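Local coordinates for protein thiaminase-I (Naegleria gruberi, PDB 4HCW) that belongs to the thiaminase I family and has an alpha/beta fold with two lobes, broadly like that of periplasmic binding proteins, at residues V11-Y16 and K28-I33; D52-A57 and S70-Y75; T160-Y165 and R334-V339. All blocks are in the same frame, centred on the assembly; numbering follows the deposited sequence.

Interaction 1 of 3, residues V11-Y16 and K28-I33; sequences VGLFPY and KLINLI
Leu13 closes strand 8-13, and the chain then runs on through Phe14 alongside the first turn of helix 29-34, which presents Ile30 to it. The contact belongs to a beta-alpha-beta unit. Strand 8-13 leads through the small hairpin of strands 19-21 and 26-28 into the helix, and the chain returns in strand 44-50, parallel to the first strand.

Ile30 carries the contact from the helix side. Its CG1 branch is anti to the backbone N (chi1 -171°), and this branch takes CD1 out to the end of the strand. Leu13 answers from the sheet: its side chain leaves the backbone toward the helix, and its CD1 lies 4.3 Å from Ile30 CD1. The two methyls pass side by side, at the edge of contact distance. This side-chain contact is apolar.

Lys28 takes the N-cap position, and Leu29 O accepts from Ile33 N at 3.0 Å within the turn. Leu17 packs on both Ile30 and Ile33, while Leu13 also leans on Tyr48 and Leu37. On the sheet side, Gly12 shares backbone bonds with Val65 and Ser67, and Leu13 with Thr49. The strand end is therefore bonded to both neighbouring strands. Phe14 meets the helix through its backbone and not its ring: its carbonyl O lies 3.7 Å from Ile30 CD1, as a plain van der Waals contact.

Interaction 2 of 3, residues D52-A57 and S70-Y75; sequences DCYSDA and SIFLPY
Tyr54 and Phe72 cross at about a right angle, each oblique to the other, with Tyr54 CD1 3.9 Å from Phe72 CE2. In both residues CG is anti to the carbonyl carbon (chi1 -60° for Tyr54, -64° for Phe72). Phe72 leaves its backbone toward the other segment. Tyr54 starts off to one side and comes nearer only with its ring.

The edge of the Phe72 ring also meets a carbonyl: Cys53 O lies near the ring plane, 3.5 Å from Phe72 CD2. That oxygen accepts a hydrogen bond from Asn343 ND2 as well. Each ring has a neighbour in sequence over the centre of one face. Cys53 SG covers Tyr54, and Ile71 CG2 covers Phe72. At the far end of its ring, Tyr54 OH is hydrogen-bonded to Asp69 OD2. Ala342 and Val346 add to the packing round Phe72.

The backbone under Tyr54 is held by Asp52. Tyr54 N donates to Asp52 OD1 at 3.0 Å, reaching it from above the carboxylate plane. Ser55 N bonds to Asp52 O at 3.2 Å. The result is an Asx turn set within a type I beta turn. It packs on the N-cap residue of helix 73-77, and both segments follow the C-terminal ends of parallel strands, 44-50 and 65-69, as in alpha/beta folds.

Interaction 3 of 3, residues T160-Y165 and R334-V339; sequences TVFGLY and RVLRCV
Phe162 reaches from helix 158-169 over the side chains of Leu336 and Cys338, two residues on the same side of strand 335-338. The ring lies oblique to both. Its CE2 is 4.2 Å from Leu336 CD2, and its CZ is 4.5 Å from Cys338 SG. CG of Phe162 stands opposite the backbone N (chi1 168°). The bond to CB does not head for the strand, but the end of the ring does.

Leu336 and Cys338 both point toward the helix. Leu336 CD2 sits in the corner made by the Phe162 ring and the helix backbone, 4.2 Å from Gly163 O. Gly163, with no side chain, brings its backbone to the strand; its CA is 7.8 Å from that of Leu336, the nearest pair across the contact. Arg337, between the two strand residues, turns away and forms a salt bridge with Asp178.

All four touching residues are buried. Ile179 packs on both Phe162 and Leu336, while Val346 and Cys349 of helix 343-353 meet the Phe162 ring from the C-terminal part of the chain. Strand 335-338 pairs in parallel with strand 176-179, bonded through Val335 and Arg337. The axis of residues 160-165 runs at 114° to that of strand 335-338, 10.4 Å away at closest approach. A helix thus packs across one face of a small parallel pair of strands, running steeply over it rather than along it as in classic alpha/beta layers.

How the interactions relate
The three contacts close in series; none nests in or crosses another. Interaction 1 closes a short loop through the first hairpin and sets helix 29-34 against strand 8-13. Interaction 2 closes the next loop, across helix 56-60 and strand 65-69. These two touch: Tyr16 OH is hydrogen-bonded to Asp52 OD1 (2.8 Å), and the rings of Tyr16 and Tyr54 meet edge-to-face. Interaction 3 spans far more of the chain and brings a late strand to helix 158-169. It borders interaction 2, where Cys338 N is hydrogen-bonded to Ile71 O. Interactions 1 and 3 lie on opposite sides of the chain's centre, about 24 Å apart between centres, with interaction 2 touching both.

Interaction 1 of 3, residues V11-Y16 and K28-I33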
loop_
_atom_site.group_PDB
_atom_site.type_symbol
_atom_site.label_atom_id
_atom_site.label_comp_id
_atom_site.label_asym_id
_atom_site.label_seq_id
_atom_site.Cartn_x
_atom_site.Cartn_y
_atom_site.Cartn_z
ATOM N N VAL A 11 2.076 -7.139 -19.587
ATOM C CA VAL A 11 1.474 -6.776 -18.309
ATOM C C VAL A 11 2.534 -6.567 -17.232
ATOM O O VAL A 11 3.341 -7.457 -16.961
ATOM C CB VAL A 11 0.476 -7.846 -17.829
ATOM C CG1 VAL A 11 -0.141 -7.438 -16.499
ATOM C CG2 VAL A 11 -0.603 -8.071 -18.874
ATOM N N GLY A 12 2.525 -5.386 -16.622
ATOM C CA GLY A 12 3.457 -5.071 -15.556
ATOM C C GLY A 12 2.834 -5.248 -14.183
ATOM O O GLY A 12 2.068 -4.400 -13.726
ATOM N N LEU A 13 3.168 -6.352 -13.523
ATOM C CA LEU A 13 2.591 -6.675 -12.221
ATOM C C LEU A 13 3.327 -5.996 -11.069
ATOM O O LEU A 13 4.533 -5.752 -11.145
ATOM C CB LEU A 13 2.580 -8.189 -12.004
ATOM C CG LEU A 13 1.708 -9.011 -12.953
ATOM C CD1 LEU A 13 1.782 -10.488 -12.602
ATOM C CD2 LEU A 13 0.270 -8.518 -12.917
ATOM N N PHE A 14 2.589 -5.697 -10.005
ATOM C CA PHE A 14 3.166 -5.147 -8.785
ATOM C C PHE A 14 4.028 -6.211 -8.113
ATOM O O PHE A 14 3.512 -7.225 -7.641
ATOM C CB PHE A 14 2.055 -4.683 -7.844
ATOM C CG PHE A 14 2.549 -3.970 -6.619
ATOM C CD1 PHE A 14 2.965 -2.650 -6.689
ATOM C CD2 PHE A 14 2.585 -4.615 -5.394
ATOM C CE1 PHE A 14 3.415 -1.989 -5.561
ATOM C CE2 PHE A 14 3.032 -3.961 -4.263
ATOM C CZ PHE A 14 3.449 -2.646 -4.347
ATOM N N PRO A 15 5.350 -5.983 -8.071
ATOM C CA PRO A 15 6.316 -7.005 -7.656
ATOM C C PRO A 15 6.516 -7.095 -6.146
ATOM O O PRO A 15 7.172 -8.025 -5.676
ATOM C CB PRO A 15 7.608 -6.529 -8.317
ATOM C CG PRO A 15 7.486 -5.041 -8.302
ATOM C CD PRO A 15 6.013 -4.725 -8.457
ATOM N N TYR A 16 5.963 -6.148 -5.399
ATOM C CA TYR A 16 6.195 -6.100 -3.959
ATOM C C TYR A 16 5.117 -6.824 -3.156
ATOM O O TYR A 16 4.387 -6.216 -2.374
ATOM C CB TYR A 16 6.366 -4.656 -3.489
ATOM C CG TYR A 16 7.548 -3.965 -4.130
ATOM C CD1 TYR A 16 8.822 -4.095 -3.596
ATOM C CD2 TYR A 16 7.391 -3.196 -5.275
ATOM C CE1 TYR A 16 9.907 -3.471 -4.180
ATOM C CE2 TYR A 16 8.470 -2.571 -5.867
ATOM C CZ TYR A 16 9.726 -2.710 -5.314
ATOM O OH TYR A 16 10.805 -2.088 -5.897
ATOM N N LYS A 28 8.332 -16.665 -3.255
ATOM C CA LYS A 28 7.652 -15.402 -3.521
ATOM C C LYS A 28 6.199 -15.634 -3.912
ATOM O O LYS A 28 5.905 -16.475 -4.760
ATOM C CB LYS A 28 8.370 -14.633 -4.632
ATOM C CG LYS A 28 9.715 -14.052 -4.229
ATOM C CD LYS A 28 10.770 -14.331 -5.288
ATOM C CE LYS A 28 11.687 -13.136 -5.492
ATOM N NZ LYS A 28 10.973 -12.006 -6.152
ATOM N N LEU A 29 5.295 -14.881 -3.292
ATOM C CA LEU A 29 3.872 -14.988 -3.594
ATOM C C LEU A 29 3.588 -14.553 -5.026
ATOM O O LEU A 29 2.658 -15.048 -5.663
ATOM C CB LEU A 29 3.051 -14.142 -2.619
ATOM C CG LEU A 29 1.531 -14.204 -2.787
ATOM C CD1 LEU A 29 1.014 -15.599 -2.468
ATOM C CD2 LEU A 29 0.844 -13.160 -1.924
ATOM N N ILE A 30 4.399 -13.628 -5.528
ATOM C CA ILE A 30 4.241 -13.125 -6.887
ATOM C C ILE A 30 4.463 -14.236 -7.916
ATOM O O ILE A 30 3.873 -14.219 -8.997
ATOM C CB ILE A 30 5.180 -11.923 -7.165
ATOM C CG1 ILE A 30 4.850 -11.275 -8.513
ATOM C CG2 ILE A 30 6.643 -12.343 -7.099
ATOM C CD1 ILE A 30 3.423 -10.784 -8.620
ATOM N N ASN A 31 5.300 -15.209 -7.567
ATOM C CA ASN A 31 5.553 -16.345 -8.443
ATOM C C ASN A 31 4.392 -17.333 -8.441
ATOM O O ASN A 31 4.066 -17.922 -9.471
ATOM C CB ASN A 31 6.852 -17.053 -8.054
ATOM C CG ASN A 31 8.083 -16.225 -8.368
ATOM O OD1 ASN A 31 8.065 -15.382 -9.266
ATOM N ND2 ASN A 31 9.162 -16.465 -7.631
ATOM N N LEU A 32 3.772 -17.509 -7.278
ATOM C CA LEU A 32 2.617 -18.391 -7.157
ATOM C C LEU A 32 1.442 -17.852 -7.964
ATOM O O LEU A 32 0.729 -18.610 -8.620
ATOM C CB LEU A 32 2.215 -18.563 -5.691
ATOM C CG LEU A 32 3.232 -19.246 -4.775
ATOM C CD1 LEU A 32 2.642 -19.468 -3.392
ATOM C CD2 LEU A 32 3.704 -20.561 -5.381
ATOM N N ILE A 33 1.249 -16.538 -7.914
ATOM C CA ILE A 33 0.175 -15.891 -8.658
ATOM C C ILE A 33 0.450 -15.918 -10.160
ATOM O O ILE A 33 -0.453 -16.168 -10.959
ATOM C CB ILE A 33 -0.037 -14.437 -8.192
ATOM C CG1 ILE A 33 -0.472 -14.411 -6.726
ATOM C CG2 ILE A 33 -1.069 -13.732 -9.060
ATOM C CD1 ILE A 33 -0.778 -13.029 -6.207
#

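Interaction 2 of 3, residues D52-A57 and S70-Y75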
loop_
_atom_site.group_PDB
_atom_site.type_symbol
_atom_site.label_atom_id
_atom_site.label_comp_id
_atom_site.label_asym_id
_atom_site.label_seq_id
_atom_site.Cartn_x
_atom_site.Cartn_y
_atom_site.Cartn_z
ATOM N N ASP A 52 8.423 -2.273 -11.578
ATOM C CA ASP A 52 8.833 -1.513 -10.402
ATOM C C ASP A 52 8.432 -0.050 -10.539
ATOM O O ASP A 52 9.141 0.740 -11.161
ATOM C CB ASP A 52 10.345 -1.620 -10.202
ATOM C CG ASP A 52 10.783 -1.186 -8.817
ATOM O OD1 ASP A 52 9.968 -0.579 -8.090
ATOM O OD2 ASP A 52 11.948 -1.452 -8.452
ATOM N N CYS A 53 7.298 0.311 -9.944
ATOM C CA CYS A 53 6.815 1.686 -9.989
ATOM C C CYS A 53 7.648 2.594 -9.088
ATOM O O CYS A 53 7.516 3.816 -9.130
ATOM C CB CYS A 53 5.341 1.756 -9.585
ATOM S SG CYS A 53 5.017 1.322 -7.860
ATOM N N TYR A 54 8.504 1.989 -8.270
ATOM C CA TYR A 54 9.379 2.753 -7.389
ATOM C C TYR A 54 10.737 2.986 -8.043
ATOM O O TYR A 54 11.737 3.227 -7.368
ATOM C CB TYR A 54 9.522 2.064 -6.030
ATOM C CG TYR A 54 8.199 1.904 -5.315
ATOM C CD1 TYR A 54 7.518 3.010 -4.823
ATOM C CD2 TYR A 54 7.626 0.652 -5.142
ATOM C CE1 TYR A 54 6.303 2.872 -4.176
ATOM C CE2 TYR A 54 6.413 0.504 -4.495
ATOM C CZ TYR A 54 5.756 1.618 -4.014
ATOM O OH TYR A 54 4.549 1.476 -3.370
ATOM N N SER A 55 10.749 2.910 -9.369
ATOM C CA SER A 55 11.923 3.228 -10.168
ATOM C C SER A 55 11.529 4.233 -11.244
ATOM O O SER A 55 10.654 3.958 -12.062
ATOM C CB SER A 55 12.485 1.964 -10.816
ATOM O OG SER A 55 13.520 2.277 -11.730
ATOM N N ASP A 56 12.170 5.399 -11.235
ATOM C CA ASP A 56 11.850 6.454 -12.193
ATOM C C ASP A 56 12.090 6.023 -13.637
ATOM O O ASP A 56 11.412 6.490 -14.552
ATOM C CB ASP A 56 12.646 7.726 -11.886
ATOM C CG ASP A 56 12.135 8.450 -10.659
ATOM O OD1 ASP A 56 10.956 8.251 -10.301
ATOM O OD2 ASP A 56 12.910 9.222 -10.057
ATOM N N ALA A 57 13.055 5.131 -13.833
ATOM C CA ALA A 57 13.371 4.628 -15.164
ATOM C C ALA A 57 12.214 3.819 -15.741
ATOM O O ALA A 57 11.944 3.872 -16.941
ATOM C CB ALA A 57 14.639 3.791 -15.127
ATOM N N SER A 70 -0.565 4.479 -6.363
ATOM C CA SER A 70 -1.311 5.694 -6.673
ATOM C C SER A 70 -0.592 6.947 -6.174
ATOM O O SER A 70 -1.009 8.068 -6.467
ATOM C CB SER A 70 -2.725 5.621 -6.093
ATOM O OG SER A 70 -2.692 5.377 -4.698
ATOM N N ILE A 71 0.491 6.750 -5.428
ATOM C CA ILE A 71 1.283 7.863 -4.914
ATOM C C ILE A 71 1.991 8.600 -6.051
ATOM O O ILE A 71 2.358 9.767 -5.913
ATOM C CB ILE A 71 2.317 7.388 -3.862
ATOM C CG1 ILE A 71 2.831 8.568 -3.032
ATOM C CG2 ILE A 71 3.465 6.636 -4.525
ATOM C CD1 ILE A 71 3.789 8.166 -1.935
ATOM N N PHE A 72 2.166 7.917 -7.177
ATOM C CA PHE A 72 2.820 8.510 -8.337
ATOM C C PHE A 72 1.853 8.626 -9.507
ATOM O O PHE A 72 2.260 8.918 -10.630
ATOM C CB PHE A 72 4.034 7.677 -8.751
ATOM C CG PHE A 72 5.117 7.627 -7.713
ATOM C CD1 PHE A 72 5.370 8.723 -6.903
ATOM C CD2 PHE A 72 5.877 6.484 -7.542
ATOM C CE1 PHE A 72 6.365 8.679 -5.946
ATOM C CE2 PHE A 72 6.873 6.433 -6.587
ATOM C CZ PHE A 72 7.117 7.532 -5.788
ATOM N N LEU A 73 0.572 8.399 -9.236
ATOM C CA LEU A 73 -0.445 8.421 -10.286
ATOM C C LEU A 73 -0.624 9.781 -10.981
ATOM O O LEU A 73 -0.586 9.840 -12.209
ATOM C CB LEU A 73 -1.785 7.872 -9.775
ATOM C CG LEU A 73 -2.866 7.662 -10.837
ATOM C CD1 LEU A 73 -2.386 6.684 -11.901
ATOM C CD2 LEU A 73 -4.160 7.177 -10.201
ATOM N N PRO A 74 -0.816 10.875 -10.212
ATOM C CA PRO A 74 -0.985 12.166 -10.895
ATOM C C PRO A 74 0.247 12.577 -11.700
ATOM O O PRO A 74 0.105 13.154 -12.779
ATOM C CB PRO A 74 -1.212 13.147 -9.741
ATOM C CG PRO A 74 -1.724 12.308 -8.626
ATOM C CD PRO A 74 -0.986 11.014 -8.754
ATOM N N TYR A 75 1.435 12.286 -11.179
ATOM C CA TYR A 75 2.670 12.552 -11.909
ATOM C C TYR A 75 2.746 11.685 -13.159
ATOM O O TYR A 75 3.285 12.100 -14.186
ATOM C CB TYR A 75 3.893 12.305 -11.021
ATOM C CG TYR A 75 5.187 12.138 -11.791
ATOM C CD1 TYR A 75 5.854 13.237 -12.317
ATOM C CD2 TYR A 75 5.742 10.879 -11.989
ATOM C CE1 TYR A 75 7.036 13.087 -13.022
ATOM C CE2 TYR A 75 6.922 10.719 -12.692
ATOM C CZ TYR A 75 7.565 11.825 -13.206
ATOM O OH TYR A 75 8.742 11.665 -13.905
#

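Interaction 3 of 3, residues T160-Y165 and R334-V339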
loop_
_atom_site.group_PDB
_atom_site.type_symbol
_atom_site.label_atom_id
_atom_site.label_comp_id
_atom_site.label_asym_id
_atom_site.label_seq_id
_atom_site.Cartn_x
_atom_site.Cartn_y
_atom_site.Cartn_z
ATOM N N THR A 160 9.275 5.920 3.964
ATOM C CA THR A 160 8.545 6.073 5.219
ATOM C C THR A 160 8.833 7.425 5.867
ATOM O O THR A 160 7.929 8.075 6.396
ATOM C CB THR A 160 8.882 4.939 6.206
ATOM O OG1 THR A 160 8.663 3.672 5.571
ATOM C CG2 THR A 160 8.011 5.034 7.449
ATOM N N VAL A 161 10.096 7.841 5.824
ATOM C CA VAL A 161 10.494 9.150 6.328
ATOM C C VAL A 161 9.751 10.249 5.578
ATOM O O VAL A 161 9.213 11.178 6.184
ATOM C CB VAL A 161 12.012 9.372 6.184
ATOM C CG1 VAL A 161 12.371 10.826 6.454
ATOM C CG2 VAL A 161 12.776 8.445 7.115
ATOM N N PHE A 162 9.720 10.129 4.255
ATOM C CA PHE A 162 8.994 11.068 3.408
ATOM C C PHE A 162 7.495 11.042 3.698
ATOM O O PHE A 162 6.848 12.087 3.764
ATOM C CB PHE A 162 9.249 10.752 1.930
ATOM C CG PHE A 162 8.329 11.474 0.985
ATOM C CD1 PHE A 162 8.564 12.793 0.640
ATOM C CD2 PHE A 162 7.232 10.827 0.433
ATOM C CE1 PHE A 162 7.720 13.459 -0.229
ATOM C CE2 PHE A 162 6.385 11.488 -0.437
ATOM C CZ PHE A 162 6.630 12.805 -0.769
ATOM N N GLY A 163 6.953 9.841 3.873
ATOM C CA GLY A 163 5.527 9.664 4.080
ATOM C C GLY A 163 5.010 10.250 5.379
ATOM O O GLY A 163 4.070 11.045 5.376
ATOM N N LEU A 164 5.623 9.857 6.491
ATOM C CA LEU A 164 5.178 10.299 7.810
ATOM C C LEU A 164 5.268 11.811 7.981
ATOM O O LEU A 164 4.409 12.418 8.619
ATOM C CB LEU A 164 5.972 9.601 8.913
ATOM C CG LEU A 164 5.736 8.100 9.066
ATOM C CD1 LEU A 164 6.451 7.585 10.298
ATOM C CD2 LEU A 164 4.249 7.791 9.137
ATOM N N TYR A 165 6.309 12.412 7.412
ATOM C CA TYR A 165 6.481 13.857 7.482
ATOM C C TYR A 165 5.315 14.571 6.811
ATOM O O TYR A 165 4.751 15.512 7.367
ATOM C CB TYR A 165 7.804 14.280 6.836
ATOM C CG TYR A 165 8.033 15.777 6.834
ATOM C CD1 TYR A 165 8.597 16.416 7.932
ATOM C CD2 TYR A 165 7.688 16.551 5.732
ATOM C CE1 TYR A 165 8.805 17.785 7.935
ATOM C CE2 TYR A 165 7.892 17.919 5.726
ATOM C CZ TYR A 165 8.452 18.531 6.828
ATOM O OH TYR A 165 8.657 19.891 6.821
ATOM N N ARG A 334 -7.189 9.011 4.274
ATOM C CA ARG A 334 -6.499 9.888 3.335
ATOM C C ARG A 334 -5.512 9.115 2.465
ATOM O O ARG A 334 -5.034 8.048 2.851
ATOM C CB ARG A 334 -5.760 10.996 4.090
ATOM C CG ARG A 334 -6.667 11.942 4.854
ATOM C CD ARG A 334 -7.564 12.714 3.905
ATOM N NE ARG A 334 -8.405 13.679 4.605
ATOM C CZ ARG A 334 -9.632 13.421 5.042
ATOM N NH1 ARG A 334 -10.167 12.222 4.852
ATOM N NH2 ARG A 334 -10.327 14.361 5.670
ATOM N N VAL A 335 -5.213 9.657 1.289
ATOM C CA VAL A 335 -4.252 9.041 0.378
ATOM C C VAL A 335 -3.252 10.075 -0.131
ATOM O O VAL A 335 -3.625 11.024 -0.819
ATOM C CB VAL A 335 -4.949 8.385 -0.830
ATOM C CG1 VAL A 335 -3.917 7.862 -1.819
ATOM C CG2 VAL A 335 -5.871 7.264 -0.374
ATOM N N LEU A 336 -1.981 9.883 0.207
ATOM C CA LEU A 336 -0.934 10.810 -0.206
ATOM C C LEU A 336 -0.495 10.542 -1.643
ATOM O O LEU A 336 -0.116 9.422 -1.986
ATOM C CB LEU A 336 0.264 10.712 0.739
ATOM C CG LEU A 336 1.437 11.655 0.462
ATOM C CD1 LEU A 336 0.990 13.107 0.528
ATOM C CD2 LEU A 336 2.573 11.395 1.437
ATOM N N ARG A 337 -0.554 11.573 -2.481
ATOM C CA ARG A 337 -0.161 11.447 -3.882
ATOM C C ARG A 337 0.743 12.598 -4.318
ATOM O O ARG A 337 0.753 13.660 -3.695
ATOM C CB ARG A 337 -1.394 11.375 -4.787
ATOM C CG ARG A 337 -2.356 10.250 -4.444
ATOM C CD ARG A 337 -3.406 10.068 -5.527
ATOM N NE ARG A 337 -4.153 11.295 -5.782
ATOM C CZ ARG A 337 -5.139 11.398 -6.667
ATOM N NH1 ARG A 337 -5.765 12.554 -6.835
ATOM N NH2 ARG A 337 -5.501 10.343 -7.384
ATOM N N CYS A 338 1.492 12.383 -5.395
ATOM C CA CYS A 338 2.433 13.383 -5.893
ATOM C C CYS A 338 1.989 13.945 -7.241
ATOM O O CYS A 338 1.631 13.195 -8.148
ATOM C CB CYS A 338 3.829 12.776 -6.017
ATOM S SG CYS A 338 4.378 11.885 -4.546
ATOM N N VAL A 339 2.027 15.267 -7.370
ATOM C CA VAL A 339 1.545 15.937 -8.574
ATOM C C VAL A 339 2.585 16.004 -9.690
ATOM O O VAL A 339 2.306 15.624 -10.827
ATOM C CB VAL A 339 1.049 17.365 -8.265
ATOM C CG1 VAL A 339 0.702 18.099 -9.551
ATOM C CG2 VAL A 339 -0.149 17.320 -7.333
#